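Local coordinates for GGDEF and EAL domain-containing protein (Vibrio cholerae O1 str. 2010EL-1786, PDB 6PWK) that binds the second messenger c-di-GMP through its EAL domain and probably acts as a membrane receptor controlling large adhesins and biofilm formation, at residues A[381-395]-A[401-413]. Residues are numbered along the deposited sequence; the frame is centred on the assembly and turned at random.
Sequences HNLGITTIASRVETQ and LSEHFIEVFQGFI. With C2E (9,9'-[(2R,3R,3aS,5S,7aR,9R,10R,10aS,12S,14aR)-3,5,10,12-tetrahydroxy-5,12-dioxidooctahydro-2H,7H-difuro[3,2-d:3',2'-j][1,3,7,9,2,8]tetraoxadiphosphacyclododecine-2,9-diyl]bis(2-amino-1,9-dihydro-6H-purin-6-one)), chain C.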
loop_
_atom_site.group_PDB
_atom_site.type_symbol
_atom_site.label_atom_id
_atom_site.label_comp_id
_atom_site.label_asym_id
_atom_site.label_seq_id
_atom_site.Cartn_x
_atom_site.Cartn_y
_atom_site.Cartn_z
ATOM N N HIS A 381 -14.632 -31.696 -4.200
ATOM C CA HIS A 381 -15.813 -32.523 -3.968
ATOM C C HIS A 381 -15.769 -33.193 -2.601
ATOM O O HIS A 381 -16.806 -33.335 -1.944
ATOM C CB HIS A 381 -15.946 -33.571 -5.069
ATOM C CG HIS A 381 -16.341 -33.001 -6.395
ATOM N ND1 HIS A 381 -15.653 -33.278 -7.556
ATOM C CD2 HIS A 381 -17.352 -32.171 -6.743
ATOM C CE1 HIS A 381 -16.222 -32.642 -8.563
ATOM N NE2 HIS A 381 -17.255 -31.964 -8.098
ATOM N N ASN A 382 -14.582 -33.621 -2.160
ATOM C CA ASN A 382 -14.464 -34.212 -0.831
ATOM C C ASN A 382 -14.901 -33.235 0.251
ATOM O O ASN A 382 -15.426 -33.650 1.290
ATOM C CB ASN A 382 -13.029 -34.676 -0.580
ATOM C CG ASN A 382 -12.644 -35.873 -1.429
ATOM O OD1 ASN A 382 -13.506 -36.611 -1.910
ATOM N ND2 ASN A 382 -11.343 -36.077 -1.611
ATOM N N LEU A 383 -14.695 -31.940 0.026
ATOM C CA LEU A 383 -15.176 -30.900 0.923
ATOM C C LEU A 383 -16.602 -30.466 0.610
ATOM O O LEU A 383 -17.101 -29.531 1.244
ATOM C CB LEU A 383 -14.244 -29.686 0.869
ATOM C CG LEU A 383 -12.911 -29.838 1.602
ATOM C CD1 LEU A 383 -11.866 -28.904 1.018
ATOM C CD2 LEU A 383 -13.099 -29.569 3.085
ATOM N N GLY A 384 -17.265 -31.119 -0.342
ATOM C CA GLY A 384 -18.619 -30.744 -0.703
ATOM C C GLY A 384 -18.712 -29.462 -1.496
ATOM O O GLY A 384 -19.705 -28.736 -1.378
ATOM N N ILE A 385 -17.703 -29.162 -2.309
ATOM C CA ILE A 385 -17.639 -27.927 -3.079
ATOM C C ILE A 385 -17.896 -28.252 -4.544
ATOM O O ILE A 385 -17.263 -29.151 -5.110
ATOM C CB ILE A 385 -16.283 -27.227 -2.894
ATOM C CG1 ILE A 385 -16.114 -26.811 -1.432
ATOM C CG2 ILE A 385 -16.159 -26.029 -3.822
ATOM C CD1 ILE A 385 -14.762 -26.248 -1.113
ATOM N N THR A 386 -18.825 -27.519 -5.152
ATOM C CA THR A 386 -19.173 -27.743 -6.547
ATOM C C THR A 386 -18.022 -27.322 -7.453
ATOM O O THR A 386 -17.462 -26.234 -7.296
ATOM C CB THR A 386 -20.439 -26.965 -6.903
ATOM O OG1 THR A 386 -21.501 -27.337 -6.015
ATOM C CG2 THR A 386 -20.858 -27.249 -8.334
ATOM N N THR A 387 -17.665 -28.185 -8.400
ATOM C CA THR A 387 -16.644 -27.872 -9.389
ATOM C C THR A 387 -17.304 -27.485 -10.705
ATOM O O THR A 387 -18.276 -28.113 -11.135
ATOM C CB THR A 387 -15.702 -29.056 -9.616
ATOM O OG1 THR A 387 -16.442 -30.159 -10.154
ATOM C CG2 THR A 387 -15.048 -29.471 -8.311
ATOM N N ILE A 388 -16.769 -26.447 -11.340
ATOM C CA ILE A 388 -17.309 -25.918 -12.587
ATOM C C ILE A 388 -16.178 -25.842 -13.602
ATOM O O ILE A 388 -15.169 -25.170 -13.360
ATOM C CB ILE A 388 -17.953 -24.536 -12.394
ATOM C CG1 ILE A 388 -19.042 -24.593 -11.318
ATOM C CG2 ILE A 388 -18.508 -24.016 -13.713
ATOM C CD1 ILE A 388 -19.715 -23.263 -11.052
ATOM N N ALA A 389 -16.341 -26.531 -14.728
ATOM C CA ALA A 389 -15.411 -26.390 -15.836
ATOM C C ALA A 389 -15.704 -25.101 -16.593
ATOM O O ALA A 389 -16.855 -24.676 -16.715
ATOM C CB ALA A 389 -15.500 -27.588 -16.780
ATOM N N SER A 390 -14.646 -24.478 -17.106
ATOM C CA SER A 390 -14.726 -23.122 -17.629
ATOM C C SER A 390 -14.304 -23.075 -19.089
ATOM O O SER A 390 -13.325 -23.717 -19.487
ATOM C CB SER A 390 -13.848 -22.169 -16.804
ATOM O OG SER A 390 -13.892 -20.848 -17.315
ATOM N N ARG A 391 -15.057 -22.304 -19.878
ATOM C CA ARG A 391 -14.717 -21.993 -21.268
ATOM C C ARG A 391 -14.607 -23.259 -22.121
ATOM O O ARG A 391 -13.660 -23.445 -22.886
ATOM C CB ARG A 391 -13.440 -21.150 -21.336
ATOM C CG ARG A 391 -13.727 -19.658 -21.197
ATOM C CD ARG A 391 -12.758 -18.905 -20.296
ATOM N NE ARG A 391 -11.628 -18.344 -21.030
ATOM C CZ ARG A 391 -10.993 -17.229 -20.681
ATOM N NH1 ARG A 391 -11.383 -16.548 -19.612
ATOM N NH2 ARG A 391 -9.975 -16.788 -21.406
ATOM N N VAL A 392 -15.610 -24.124 -21.993
ATOM C CA VAL A 392 -15.673 -25.363 -22.762
ATOM C C VAL A 392 -16.239 -25.047 -24.142
ATOM O O VAL A 392 -17.364 -24.547 -24.264
ATOM C CB VAL A 392 -16.526 -26.417 -22.043
ATOM C CG1 VAL A 392 -16.344 -27.781 -22.697
ATOM C CG2 VAL A 392 -16.169 -26.473 -20.567
ATOM N N GLU A 393 -15.461 -25.343 -25.183
ATOM C CA GLU A 393 -15.817 -25.024 -26.560
ATOM C C GLU A 393 -16.241 -26.228 -27.382
ATOM O O GLU A 393 -17.127 -26.102 -28.230
ATOM C CB GLU A 393 -14.640 -24.352 -27.279
ATOM C CG GLU A 393 -14.165 -23.064 -26.668
ATOM C CD GLU A 393 -13.207 -22.316 -27.576
ATOM O OE1 GLU A 393 -13.501 -21.156 -27.935
ATOM O OE2 GLU A 393 -12.166 -22.898 -27.945
ATOM N N THR A 394 -15.620 -27.386 -27.180
ATOM C CA THR A 394 -15.805 -28.527 -28.062
ATOM C C THR A 394 -16.318 -29.732 -27.287
ATOM O O THR A 394 -16.167 -29.828 -26.066
ATOM C CB THR A 394 -14.497 -28.901 -28.771
ATOM O OG1 THR A 394 -13.580 -29.459 -27.821
ATOM C CG2 THR A 394 -13.867 -27.673 -29.413
ATOM N N GLN A 395 -16.941 -30.654 -28.026
ATOM C CA GLN A 395 -17.351 -31.923 -27.436
ATOM C C GLN A 395 -16.143 -32.736 -26.994
ATOM O O GLN A 395 -16.230 -33.501 -26.026
ATOM C CB GLN A 395 -18.199 -32.716 -28.432
ATOM C CG GLN A 395 -18.810 -33.993 -27.868
ATOM C CD GLN A 395 -19.911 -33.724 -26.858
ATOM O OE1 GLN A 395 -20.817 -32.927 -27.106
ATOM N NE2 GLN A 395 -19.838 -34.390 -25.710
ATOM N N LEU A 401 -13.238 -33.600 -20.082
ATOM C CA LEU A 401 -13.524 -33.136 -18.730
ATOM C C LEU A 401 -14.466 -34.075 -17.988
ATOM O O LEU A 401 -14.509 -34.042 -16.754
ATOM C CB LEU A 401 -14.116 -31.726 -18.770
ATOM C CG LEU A 401 -13.225 -30.610 -19.323
ATOM C CD1 LEU A 401 -14.059 -29.396 -19.699
ATOM C CD2 LEU A 401 -12.148 -30.229 -18.320
ATOM N N SER A 402 -15.213 -34.913 -18.710
ATOM C CA SER A 402 -16.140 -35.834 -18.057
ATOM C C SER A 402 -15.410 -36.897 -17.246
ATOM O O SER A 402 -15.936 -37.369 -16.233
ATOM C CB SER A 402 -17.044 -36.493 -19.098
ATOM O OG SER A 402 -17.924 -35.548 -19.683
ATOM N N GLU A 403 -14.206 -37.285 -17.668
ATOM C CA GLU A 403 -13.445 -38.295 -16.943
ATOM C C GLU A 403 -12.925 -37.803 -15.599
ATOM O O GLU A 403 -12.366 -38.605 -14.845
ATOM C CB GLU A 403 -12.278 -38.785 -17.800
ATOM C CG GLU A 403 -12.702 -39.415 -19.112
ATOM C CD GLU A 403 -11.524 -39.837 -19.963
ATOM O OE1 GLU A 403 -10.377 -39.739 -19.480
ATOM O OE2 GLU A 403 -11.747 -40.266 -21.114
ATOM N N HIS A 404 -13.097 -36.519 -15.281
ATOM C CA HIS A 404 -12.644 -35.957 -14.015
ATOM C C HIS A 404 -13.806 -35.570 -13.104
ATOM O O HIS A 404 -13.642 -34.703 -12.240
ATOM C CB HIS A 404 -11.738 -34.754 -14.272
ATOM C CG HIS A 404 -10.463 -35.103 -14.972
ATOM N ND1 HIS A 404 -10.433 -35.641 -16.240
ATOM C CD2 HIS A 404 -9.173 -34.999 -14.578
ATOM C CE1 HIS A 404 -9.179 -35.852 -16.598
ATOM N NE2 HIS A 404 -8.394 -35.472 -15.606
ATOM N N PHE A 405 -14.961 -36.214 -13.276
ATOM C CA PHE A 405 -16.176 -36.003 -12.482
ATOM C C PHE A 405 -16.407 -34.526 -12.153
ATOM O O PHE A 405 -16.533 -34.124 -10.998
ATOM C CB PHE A 405 -16.170 -36.857 -11.207
ATOM C CG PHE A 405 -14.842 -36.923 -10.504
ATOM C CD1 PHE A 405 -14.483 -35.963 -9.569
ATOM C CD2 PHE A 405 -13.957 -37.958 -10.762
ATOM C CE1 PHE A 405 -13.264 -36.026 -8.922
ATOM C CE2 PHE A 405 -12.737 -38.027 -10.120
ATOM C CZ PHE A 405 -12.391 -37.060 -9.198
ATOM N N ILE A 406 -16.484 -33.715 -13.207
ATOM C CA ILE A 406 -16.859 -32.312 -13.062
ATOM C C ILE A 406 -18.379 -32.219 -13.032
ATOM O O ILE A 406 -19.064 -32.816 -13.869
ATOM C CB ILE A 406 -16.269 -31.466 -14.201
ATOM C CG1 ILE A 406 -14.761 -31.697 -14.307
ATOM C CG2 ILE A 406 -16.569 -29.990 -13.985
ATOM C CD1 ILE A 406 -14.002 -31.368 -13.039
ATOM N N GLU A 407 -18.912 -31.467 -12.066
ATOM C CA GLU A 407 -20.356 -31.456 -11.854
ATOM C C GLU A 407 -21.077 -30.604 -12.893
ATOM O O GLU A 407 -22.009 -31.079 -13.553
ATOM C CB GLU A 407 -20.675 -30.972 -10.436
ATOM C CG GLU A 407 -20.435 -32.028 -9.364
ATOM C CD GLU A 407 -21.027 -31.651 -8.019
ATOM O OE1 GLU A 407 -20.731 -30.545 -7.522
ATOM O OE2 GLU A 407 -21.800 -32.462 -7.464
ATOM N N VAL A 408 -20.669 -29.345 -13.052
ATOM C CA VAL A 408 -21.340 -28.431 -13.965
ATOM C C VAL A 408 -20.315 -27.858 -14.938
ATOM O O VAL A 408 -19.116 -27.790 -14.644
ATOM C CB VAL A 408 -22.094 -27.305 -13.208
ATOM C CG1 VAL A 408 -22.102 -27.579 -11.713
ATOM C CG2 VAL A 408 -21.514 -25.937 -13.497
ATOM N N PHE A 409 -20.797 -27.462 -16.118
ATOM C CA PHE A 409 -19.946 -26.999 -17.204
ATOM C C PHE A 409 -20.439 -25.653 -17.714
ATOM O O PHE A 409 -21.624 -25.326 -17.612
ATOM C CB PHE A 409 -19.916 -28.015 -18.357
ATOM C CG PHE A 409 -19.562 -29.410 -17.927
ATOM C CD1 PHE A 409 -20.528 -30.258 -17.407
ATOM C CD2 PHE A 409 -18.262 -29.875 -18.043
ATOM C CE1 PHE A 409 -20.204 -31.540 -17.008
ATOM C CE2 PHE A 409 -17.933 -31.158 -17.648
ATOM C CZ PHE A 409 -18.905 -31.990 -17.129
ATOM N N GLN A 410 -19.513 -24.877 -18.273
ATOM C CA GLN A 410 -19.810 -23.549 -18.788
ATOM C C GLN A 410 -18.970 -23.302 -20.031
ATOM O O GLN A 410 -17.812 -23.721 -20.097
ATOM C CB GLN A 410 -19.535 -22.469 -17.728
ATOM C CG GLN A 410 -19.988 -21.069 -18.115
ATOM C CD GLN A 410 -19.710 -20.040 -17.032
ATOM O OE1 GLN A 410 -19.364 -20.388 -15.903
ATOM N NE2 GLN A 410 -19.859 -18.766 -17.375
ATOM N N GLY A 411 -19.552 -22.633 -21.009
ATOM C CA GLY A 411 -18.836 -22.326 -22.232
ATOM C C GLY A 411 -19.782 -22.259 -23.414
ATOM O O GLY A 411 -20.996 -22.390 -23.284
ATOM N N PHE A 412 -19.180 -22.059 -24.590
ATOM C CA PHE A 412 -19.963 -21.882 -25.809
ATOM C C PHE A 412 -20.628 -23.179 -26.253
ATOM O O PHE A 412 -21.674 -23.141 -26.910
ATOM C CB PHE A 412 -19.076 -21.329 -26.925
ATOM C CG PHE A 412 -18.585 -19.928 -26.672
ATOM C CD1 PHE A 412 -19.318 -19.054 -25.885
ATOM C CD2 PHE A 412 -17.392 -19.486 -27.219
ATOM C CE1 PHE A 412 -18.870 -17.767 -25.650
ATOM C CE2 PHE A 412 -16.939 -18.199 -26.987
ATOM C CZ PHE A 412 -17.679 -17.339 -26.201
ATOM N N ILE A 413 -20.047 -24.331 -25.909
ATOM C CA ILE A 413 -20.652 -25.598 -26.302
ATOM C C ILE A 413 -21.877 -25.928 -25.457
ATOM O O ILE A 413 -22.758 -26.663 -25.918
ATOM C CB ILE A 413 -19.632 -26.748 -26.235
ATOM C CG1 ILE A 413 -20.113 -27.923 -27.090
ATOM C CG2 ILE A 413 -19.384 -27.175 -24.793
ATOM C CD1 ILE A 413 -19.645 -29.271 -26.612
HETATM P P1 C2E C . -13.549 -14.777 -17.005
HETATM O O2P C2E C . -13.971 -14.920 -15.568
HETATM O O1P C2E C . -12.710 -15.992 -17.287
HETATM O "O5'" C2E C . -14.821 -14.904 -18.028
HETATM C "C5'" C2E C . -14.741 -15.830 -19.061
HETATM C "C4'" C2E C . -14.269 -15.053 -20.320
HETATM O "O4'" C2E C . -14.065 -15.871 -21.310
HETATM C "C3'" C2E C . -15.379 -14.122 -20.841
HETATM O "O3'" C2E C . -14.799 -13.278 -21.713
HETATM C "C2'" C2E C . -16.235 -15.120 -21.636
HETATM O "O2'" C2E C . -17.133 -14.390 -22.575
HETATM C "C1'" C2E C . -15.295 -15.687 -22.337
HETATM N N9 C2E C . -15.479 -16.998 -22.905
HETATM C C8 C2E C . -16.572 -17.389 -22.204
HETATM N N7 C2E C . -16.876 -18.644 -22.625
HETATM C C5 C2E C . -15.991 -19.013 -23.545
HETATM C C6 C2E C . -15.783 -20.286 -24.384
HETATM O O6 C2E C . -16.507 -21.219 -24.292
HETATM N N1 C2E C . -14.693 -20.356 -25.309
HETATM C C2 C2E C . -13.775 -19.259 -25.474
HETATM N N2 C2E C . -12.646 -19.277 -26.400
HETATM N N3 C2E C . -13.998 -18.074 -24.663
HETATM C C4 C2E C . -15.128 -17.988 -23.703
HETATM P P11 C2E C . -15.149 -11.687 -21.396
HETATM O O21 C2E C . -16.568 -11.223 -21.589
HETATM O O11 C2E C . -14.330 -10.877 -22.369
HETATM O O5A C2E C . -14.512 -11.506 -19.883
HETATM C C5A C2E C . -13.112 -11.471 -19.894
HETATM C C4A C2E C . -12.606 -11.198 -18.535
HETATM O O4A C2E C . -12.919 -9.979 -18.188
HETATM C C3A C2E C . -13.330 -12.230 -17.418
HETATM O O3A C2E C . -12.534 -13.499 -17.290
HETATM C C2A C2E C . -13.331 -11.622 -16.355
HETATM O O2A C2E C . -12.058 -11.893 -15.598
HETATM C C1A C2E C . -13.440 -10.054 -16.771
HETATM N N91 C2E C . -14.683 -9.641 -16.691
HETATM C C81 C2E C . -15.694 -9.794 -17.560
HETATM N N71 C2E C . -16.761 -9.186 -17.008
HETATM C C51 C2E C . -16.401 -8.679 -15.832
HETATM C C61 C2E C . -17.170 -7.896 -14.774
HETATM O O61 C2E C . -18.309 -7.657 -14.967
HETATM N N11 C2E C . -16.530 -7.459 -13.572
HETATM C C21 C2E C . -15.142 -7.757 -13.349
HETATM N N21 C2E C . -14.495 -7.310 -12.125
HETATM N N31 C2E C . -14.414 -8.511 -14.370
HETATM C C41 C2E C . -15.091 -8.962 -15.623
#
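Val392 and Ile413, with Ala389 three residues before Val392, carry this contact, which closes the last beta-alpha-beta unit of the EAL barrel beside its bound c-di-GMP. Ile413 spreads over the 392-395 backbone: its CG2 packs on CG1 of Val392 at 3.7 Å, while CG1, anti to the backbone N (chi1 -160°), carries CD1 on to the backbone of Thr394 and Gln395. Val392 turns its other methyl, CG2, tip to tip toward CD1 of Leu401, and this same CD1 meets CB of Ala389. Leu401, near the end of the connecting helix, thus packs against both residues. Ala389 CB is further enclosed by Ile406 CG2 and by CD2 of the Phe409 ring at 3.8 Å. On the other face of the sheet, Ile388 CG1 rests on Val408 CG2.

Backbone bonds tie the pair together, weakly at Thr387, whose O receives Val408 N. Ala389 N bonds Val408 O at 3.0 Å, in the carbonyl plane; further along, Val392 N reaches a lone pair of Gln410 O almost straight (2.9 Å, 174° at the hydrogen), and Ile413 N takes Val392 O at 3.2 Å. Gly411 CA makes a CA-H...O contact with Val392 O.

Both segments lead on to the nucleotide. Phe412 N donates to guanine O6 at 2.8 Å and its ring lies over the base near C6; Arg391 CG packs against the same base near C4 and C5, and Glu393 OE1 receives guanine N2 at 2.6 Å. The amide of Gln410 is hydrogen-bonded to Gln205 and Glu218 through NE2 and to Lys355 through OE1. The apolar packing and backbone bonds probably hold Glu393 and Phe412 N where they meet N2 and O6 of one guanine, consistent with a receptor that recognises c-di-GMP.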